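Local coordinates for protein fructose-bisphosphate aldolase class I (Thermoproteus tenax, PDB 1W8S) that belongs to the DeoC/LacD family of aldolases, enzymes built on a TIM barrel, and binds 1,6-di-O-phosphono-beta-D-fructofuranose in its pocket, at residues 3-8 and 172-177; 92-97 and 124-129. The protein carries 2 engineered substitutions. All blocks are in the same frame, centred on the assembly; numbering follows the deposited sequence.

Contact 1 of 2, residues 3-8 and 172-177; sequences NLTEKF and GADAMK. With FBP (1,6-di-O-phosphono-beta-D-fructofuranose), chain O.
Thr5 reaches the backbone of Asp174 through its hydroxyl, OG1 donating to Asp174 O over 2.9 Å. The oxygen is met in its carbonyl plane on a lone pair, with a C=O...donor angle of 120°. The threonine torsion (chi1 -67°) sets OG1 anti to its own carbonyl carbon and beside its backbone N, facing Asp174 O. One turn further on, Phe8 offers a ring face to Ala175: the methyl CB sits 3.8 Å from the ring centroid and 12° off the normal, a CH-pi contact over the middle of the ring. Phe12 stacks on the same ring. The side chains of Leu4 and Asp174 cross obliquely, Leu4 CB lying 3.5 Å from Asp174 OD2. That oxygen takes a hydrogen bond from Leu141 N, while OD1 forms a salt bridge with Lys67 of the second subunit, so the buried carboxylate is held on both oxygens. Helix 4-12 is thereby seated against the N-terminal end of strand 175-179, one of the parallel strands of the TIM barrel. The helix starts with an Asx motif, Glu6 N donating to Asn3 OD1 at 3.1 Å from above the carbonyl plane. Further along the strand, Lys177 reaches into the ligand pocket. Its chain bends at chi3 and brings NZ to 2.6 Å from O2 of FBP, a hydrogen bond, and to 2.5 Å from O3 of FBP; Glu144 OE1 forms only a long, weak ion pair with NZ.

Contact 2 of 2, residues 92-97 and 124-129; sequences SVANCS and FEELAR
Ala94 N donates to Glu126 OE1 at 2.8 Å with an N-H...acceptor angle of 149°, binding the short, weakly bonded strand 93-94 of this TIM-barrel enzyme to helix 120-137. The NH comes in from above the carboxylate plane, 41° out of it. Around the bond, Ala94 CB lies 3.6 Å from Glu126 OE2, and the backbone CA of Val93 lies 3.3 Å from Glu126 OE1. The glutamate spans the gap because its CG stands opposite the backbone N (chi1 -173°) and the chain stays extended beyond it, while the nearest CA atoms, those of Val93 and Glu126, remain 7.6 Å apart. In the next shell, Tyr111 OH of strand 108-113 is hydrogen-bonded to OE1, giving that oxygen two partners, which probably helps to fix how the carboxylate is turned. Strand 93-94 pairs antiparallel with strand 75-81, and Asn95 shares a backbone hydrogen bond with Leu79. Neighbouring subunits pack here too: Val93 meets Glu125 of the third subunit, and Ala128 meets Ala94 of the second. The other carboxylate oxygen works through solvent, as one water donates to Ala94 O at 2.7 Å and to Glu126 OE2 at 2.6 Å.

In the fold
From the N terminus, helix 4-12 precedes the first barrel strand, 18-22, and contact 1 closes a long loop by returning the chain at 172-177 to that helix. Within this loop lies the shorter one closed by contact 2, from 92-97 to 124-129, so the two nest and do not cross. The inner loop spans helix 98-103 and strand 108-113; the outer one runs through strand 141-145, which pairs in parallel with strand 175-179. Contact 1 thus joins the N-terminal helix to a barrel strand, and contact 2 joins a short antiparallel strand to an outer helix. Their centres lie about 17 Å apart, yet both reach the same sheet and touch the second subunit.

Contact 1 of 2, residues 3-8 and 172-177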
loop_
_atom_site.group_PDB
_atom_site.type_symbol
_atom_site.label_atom_id
_atom_site.label_comp_id
_atom_site.label_asym_id
_atom_site.label_seq_id
_atom_site.Cartn_x
_atom_site.Cartn_y
_atom_site.Cartn_z
ATOM N N ASN E 3 -19.141 19.458 -20.076
ATOM C CA ASN E 3 -19.285 20.229 -18.831
ATOM C C ASN E 3 -20.229 19.482 -17.898
ATOM O O ASN E 3 -21.473 19.482 -18.061
ATOM C CB ASN E 3 -19.799 21.626 -19.132
ATOM C CG ASN E 3 -19.720 22.538 -17.938
ATOM O OD1 ASN E 3 -19.911 22.089 -16.809
ATOM N ND2 ASN E 3 -19.464 23.846 -18.178
ATOM N N LEU E 4 -19.636 18.792 -16.937
ATOM C CA LEU E 4 -20.423 17.979 -16.038
ATOM C C LEU E 4 -21.154 18.760 -14.938
ATOM O O LEU E 4 -22.096 18.252 -14.360
ATOM C CB LEU E 4 -19.545 16.880 -15.443
ATOM C CG LEU E 4 -19.254 15.799 -16.476
ATOM C CD1 LEU E 4 -18.193 14.845 -15.919
ATOM C CD2 LEU E 4 -20.520 15.045 -16.860
ATOM N N THR E 5 -20.706 19.968 -14.643
ATOM C CA THR E 5 -21.456 20.864 -13.784
ATOM C C THR E 5 -22.794 21.185 -14.456
ATOM O O THR E 5 -23.853 21.072 -13.846
ATOM C CB THR E 5 -20.668 22.134 -13.546
ATOM O OG1 THR E 5 -19.504 21.844 -12.774
ATOM C CG2 THR E 5 -21.483 23.142 -12.717
ATOM N N GLU E 6 -22.755 21.501 -15.747
ATOM C CA GLU E 6 -23.997 21.785 -16.472
ATOM C C GLU E 6 -24.928 20.572 -16.484
ATOM O O GLU E 6 -26.118 20.742 -16.358
ATOM C CB GLU E 6 -23.719 22.296 -17.897
ATOM C CG GLU E 6 -23.030 23.660 -17.919
ATOM C CD GLU E 6 -22.703 24.145 -19.332
ATOM O OE1 GLU E 6 -22.620 23.310 -20.275
ATOM O OE2 GLU E 6 -22.536 25.375 -19.499
ATOM N N LYS E 7 -24.387 19.363 -16.593
ATOM C CA LYS E 7 -25.201 18.151 -16.536
ATOM C C LYS E 7 -25.813 17.962 -15.148
ATOM O O LYS E 7 -26.992 17.600 -15.023
ATOM C CB LYS E 7 -24.354 16.929 -16.886
ATOM C CG LYS E 7 -25.107 15.630 -16.938
ATOM C CD LYS E 7 -24.274 14.530 -17.577
ATOM C CE LYS E 7 -25.137 13.412 -18.087
ATOM N NZ LYS E 7 -24.414 12.092 -18.081
ATOM N N PHE E 8 -24.996 18.195 -14.114
ATOM C CA PHE E 8 -25.460 18.166 -12.738
ATOM C C PHE E 8 -26.650 19.120 -12.516
ATOM O O PHE E 8 -27.673 18.721 -11.981
ATOM C CB PHE E 8 -24.351 18.511 -11.772
ATOM C CG PHE E 8 -24.762 18.359 -10.345
ATOM C CD1 PHE E 8 -24.762 17.107 -9.735
ATOM C CD2 PHE E 8 -25.253 19.460 -9.643
ATOM C CE1 PHE E 8 -25.210 16.967 -8.418
ATOM C CE2 PHE E 8 -25.704 19.322 -8.336
ATOM C CZ PHE E 8 -25.681 18.087 -7.725
ATOM N N GLY E 172 -11.365 18.946 -8.639
ATOM C CA GLY E 172 -12.136 18.658 -9.839
ATOM C C GLY E 172 -13.617 18.363 -9.597
ATOM O O GLY E 172 -14.271 17.794 -10.457
ATOM N N ALA E 173 -14.145 18.730 -8.446
ATOM C CA ALA E 173 -15.586 18.575 -8.164
ATOM C C ALA E 173 -16.382 19.276 -9.233
ATOM O O ALA E 173 -16.029 20.395 -9.670
ATOM C CB ALA E 173 -15.946 19.148 -6.829
ATOM N N ASP E 174 -17.479 18.642 -9.616
ATOM C CA ASP E 174 -18.454 19.238 -10.518
ATOM C C ASP E 174 -19.576 19.928 -9.712
ATOM O O ASP E 174 -20.217 20.817 -10.208
ATOM C CB ASP E 174 -19.039 18.179 -11.450
ATOM C CG ASP E 174 -17.976 17.478 -12.261
ATOM O OD1 ASP E 174 -17.074 18.192 -12.793
ATOM O OD2 ASP E 174 -17.932 16.220 -12.382
ATOM N N ALA E 175 -19.818 19.438 -8.503
ATOM C CA ALA E 175 -20.627 20.092 -7.480
ATOM C C ALA E 175 -20.007 19.720 -6.146
ATOM O O ALA E 175 -19.218 18.752 -6.051
ATOM C CB ALA E 175 -22.074 19.588 -7.546
ATOM N N MET E 176 -20.402 20.405 -5.083
ATOM C CA MET E 176 -19.839 20.077 -3.777
ATOM C C MET E 176 -20.863 20.212 -2.660
ATOM O O MET E 176 -21.860 20.940 -2.790
ATOM C CB MET E 176 -18.613 20.954 -3.475
ATOM C CG MET E 176 -18.931 22.431 -3.190
ATOM S SD MET E 176 -17.432 23.430 -2.882
ATOM C CE MET E 176 -16.866 23.602 -4.557
ATOM N N LYS E 177 -20.573 19.536 -1.558
ATOM C CA LYS E 177 -21.346 19.594 -0.342
ATOM C C LYS E 177 -20.417 20.006 0.771
ATOM O O LYS E 177 -19.348 19.427 0.928
ATOM C CB LYS E 177 -21.947 18.230 -0.042
ATOM C CG LYS E 177 -22.600 18.109 1.314
ATOM C CD LYS E 177 -23.555 16.873 1.406
ATOM C CE LYS E 177 -22.829 15.533 1.299
ATOM N NZ LYS E 177 -23.574 14.380 1.900
HETATM P P1 FBP O . -27.619 15.515 7.193
HETATM O O1P FBP O . -28.358 14.537 8.020
HETATM O O2P FBP O . -28.477 16.682 6.618
HETATM O O3P FBP O . -26.432 16.159 7.918
HETATM O O1 FBP O . -27.062 14.705 5.938
HETATM C C1 FBP O . -26.199 15.314 5.002
HETATM C C2 FBP O . -24.801 14.694 5.131
HETATM O O2 FBP O . -23.882 15.358 4.235
HETATM C C3 FBP O . -24.760 13.183 4.864
HETATM O O3 FBP O . -24.777 12.817 3.494
HETATM C C4 FBP O . -23.462 12.804 5.576
HETATM O O4 FBP O . -23.358 11.444 5.958
HETATM C C5 FBP O . -23.531 13.685 6.815
HETATM O O5 FBP O . -24.273 14.862 6.448
HETATM C C6 FBP O . -22.130 14.035 7.302
HETATM O O6 FBP O . -22.235 14.934 8.392
HETATM P P2 FBP O . -21.553 14.599 9.821
HETATM O O4P FBP O . -22.489 15.136 10.877
HETATM O O5P FBP O . -21.279 13.098 9.920
HETATM O O6P FBP O . -20.267 15.426 10.009
#

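Contact 2 of 2, residues 92-97 and 124-129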
loop_
_atom_site.group_PDB
_atom_site.type_symbol
_atom_site.label_atom_id
_atom_site.label_comp_id
_atom_site.label_asym_id
_atom_site.label_seq_id
_atom_site.Cartn_x
_atom_site.Cartn_y
_atom_site.Cartn_z
ATOM N N SER E 92 -12.147 7.530 4.614
ATOM C CA SER E 92 -13.336 6.909 4.015
ATOM C C SER E 92 -12.929 6.430 2.608
ATOM O O SER E 92 -12.565 7.260 1.779
ATOM C CB SER E 92 -14.454 7.929 3.920
ATOM O OG SER E 92 -15.683 7.333 3.473
ATOM N N VAL E 93 -12.910 5.113 2.384
ATOM C CA VAL E 93 -12.478 4.571 1.094
ATOM C C VAL E 93 -13.662 4.074 0.265
ATOM O O VAL E 93 -14.716 3.737 0.791
ATOM C CB VAL E 93 -11.465 3.425 1.247
ATOM C CG1 VAL E 93 -10.245 3.868 1.975
ATOM C CG2 VAL E 93 -12.077 2.265 1.931
ATOM N N ALA E 94 -13.458 4.018 -1.042
ATOM C CA ALA E 94 -14.501 3.604 -1.950
ATOM C C ALA E 94 -14.871 2.169 -1.720
ATOM O O ALA E 94 -14.002 1.309 -1.566
ATOM C CB ALA E 94 -14.044 3.795 -3.409
ATOM N N ASN E 95 -16.166 1.901 -1.657
ATOM C CA ASN E 95 -16.675 0.531 -1.627
ATOM C C ASN E 95 -17.379 0.168 -2.935
ATOM O O ASN E 95 -17.999 -0.909 -3.047
ATOM C CB ASN E 95 -17.638 0.313 -0.447
ATOM C CG ASN E 95 -18.798 1.241 -0.465
ATOM O OD1 ASN E 95 -19.667 1.145 -1.331
ATOM N ND2 ASN E 95 -18.839 2.153 0.495
ATOM N N CYS E 96 -17.305 1.075 -3.896
ATOM C CA CYS E 96 -17.987 0.988 -5.194
ATOM C C CYS E 96 -17.186 1.761 -6.207
ATOM O O CYS E 96 -16.592 2.792 -5.854
ATOM C CB CYS E 96 -19.377 1.614 -5.087
ATOM S SG CYS E 96 -20.504 1.310 -6.471
ATOM N N SER E 97 -17.206 1.302 -7.463
ATOM C CA SER E 97 -16.587 2.007 -8.590
ATOM C C SER E 97 -17.605 2.861 -9.289
ATOM O O SER E 97 -18.835 2.645 -9.150
ATOM C CB SER E 97 -16.029 1.034 -9.613
ATOM O OG SER E 97 -17.007 0.186 -10.157
ATOM N N PHE E 124 -7.226 11.748 -1.358
ATOM C CA PHE E 124 -6.867 12.483 -2.573
ATOM C C PHE E 124 -6.394 11.504 -3.668
ATOM O O PHE E 124 -6.777 11.620 -4.831
ATOM C CB PHE E 124 -5.773 13.512 -2.291
ATOM C CG PHE E 124 -6.213 14.690 -1.425
ATOM C CD1 PHE E 124 -7.517 14.830 -0.951
ATOM C CD2 PHE E 124 -5.298 15.676 -1.117
ATOM C CE1 PHE E 124 -7.872 15.924 -0.155
ATOM C CE2 PHE E 124 -5.657 16.771 -0.358
ATOM C CZ PHE E 124 -6.945 16.886 0.134
ATOM N N GLU E 125 -5.592 10.513 -3.301
ATOM C CA GLU E 125 -5.164 9.492 -4.249
ATOM C C GLU E 125 -6.332 8.724 -4.919
ATOM O O GLU E 125 -6.388 8.553 -6.162
ATOM C CB GLU E 125 -4.193 8.540 -3.544
ATOM C CG GLU E 125 -3.771 7.350 -4.358
ATOM C CD GLU E 125 -2.724 6.484 -3.660
ATOM O OE1 GLU E 125 -2.169 6.887 -2.594
ATOM O OE2 GLU E 125 -2.465 5.390 -4.225
ATOM N N GLU E 126 -7.269 8.257 -4.106
ATOM C CA GLU E 126 -8.435 7.556 -4.612
ATOM C C GLU E 126 -9.361 8.460 -5.408
ATOM O O GLU E 126 -9.843 8.098 -6.510
ATOM C CB GLU E 126 -9.186 6.907 -3.473
ATOM C CG GLU E 126 -10.315 6.026 -3.942
ATOM C CD GLU E 126 -10.732 5.093 -2.831
ATOM O OE1 GLU E 126 -11.286 5.620 -1.838
ATOM O OE2 GLU E 126 -10.477 3.868 -2.931
ATOM N N LEU E 127 -9.590 9.663 -4.903
ATOM C CA LEU E 127 -10.406 10.613 -5.614
ATOM C C LEU E 127 -9.884 10.855 -7.026
ATOM O O LEU E 127 -10.658 11.040 -7.954
ATOM C CB LEU E 127 -10.487 11.920 -4.841
ATOM C CG LEU E 127 -11.401 12.993 -5.405
ATOM C CD1 LEU E 127 -12.791 12.415 -5.638
ATOM C CD2 LEU E 127 -11.459 14.176 -4.481
ATOM N N ALA E 128 -8.578 10.841 -7.202
ATOM C CA ALA E 128 -7.997 11.037 -8.524
ATOM C C ALA E 128 -8.487 9.984 -9.495
ATOM O O ALA E 128 -8.764 10.293 -10.646
ATOM C CB ALA E 128 -6.503 10.983 -8.477
ATOM N N ARG E 129 -8.592 8.758 -9.017
ATOM C CA ARG E 129 -9.063 7.675 -9.867
ATOM C C ARG E 129 -10.565 7.787 -10.114
ATOM O O ARG E 129 -11.059 7.501 -11.226
ATOM C CB ARG E 129 -8.713 6.312 -9.246
ATOM C CG ARG E 129 -7.184 6.065 -9.123
ATOM C CD ARG E 129 -6.819 4.605 -8.775
ATOM N NE ARG E 129 -7.060 4.321 -7.359
ATOM C CZ ARG E 129 -6.179 4.490 -6.365
ATOM N NH1 ARG E 129 -4.952 4.946 -6.606
ATOM N NH2 ARG E 129 -6.535 4.202 -5.101
HETATM O O HOH W 1 -11.406 1.591 -2.164
#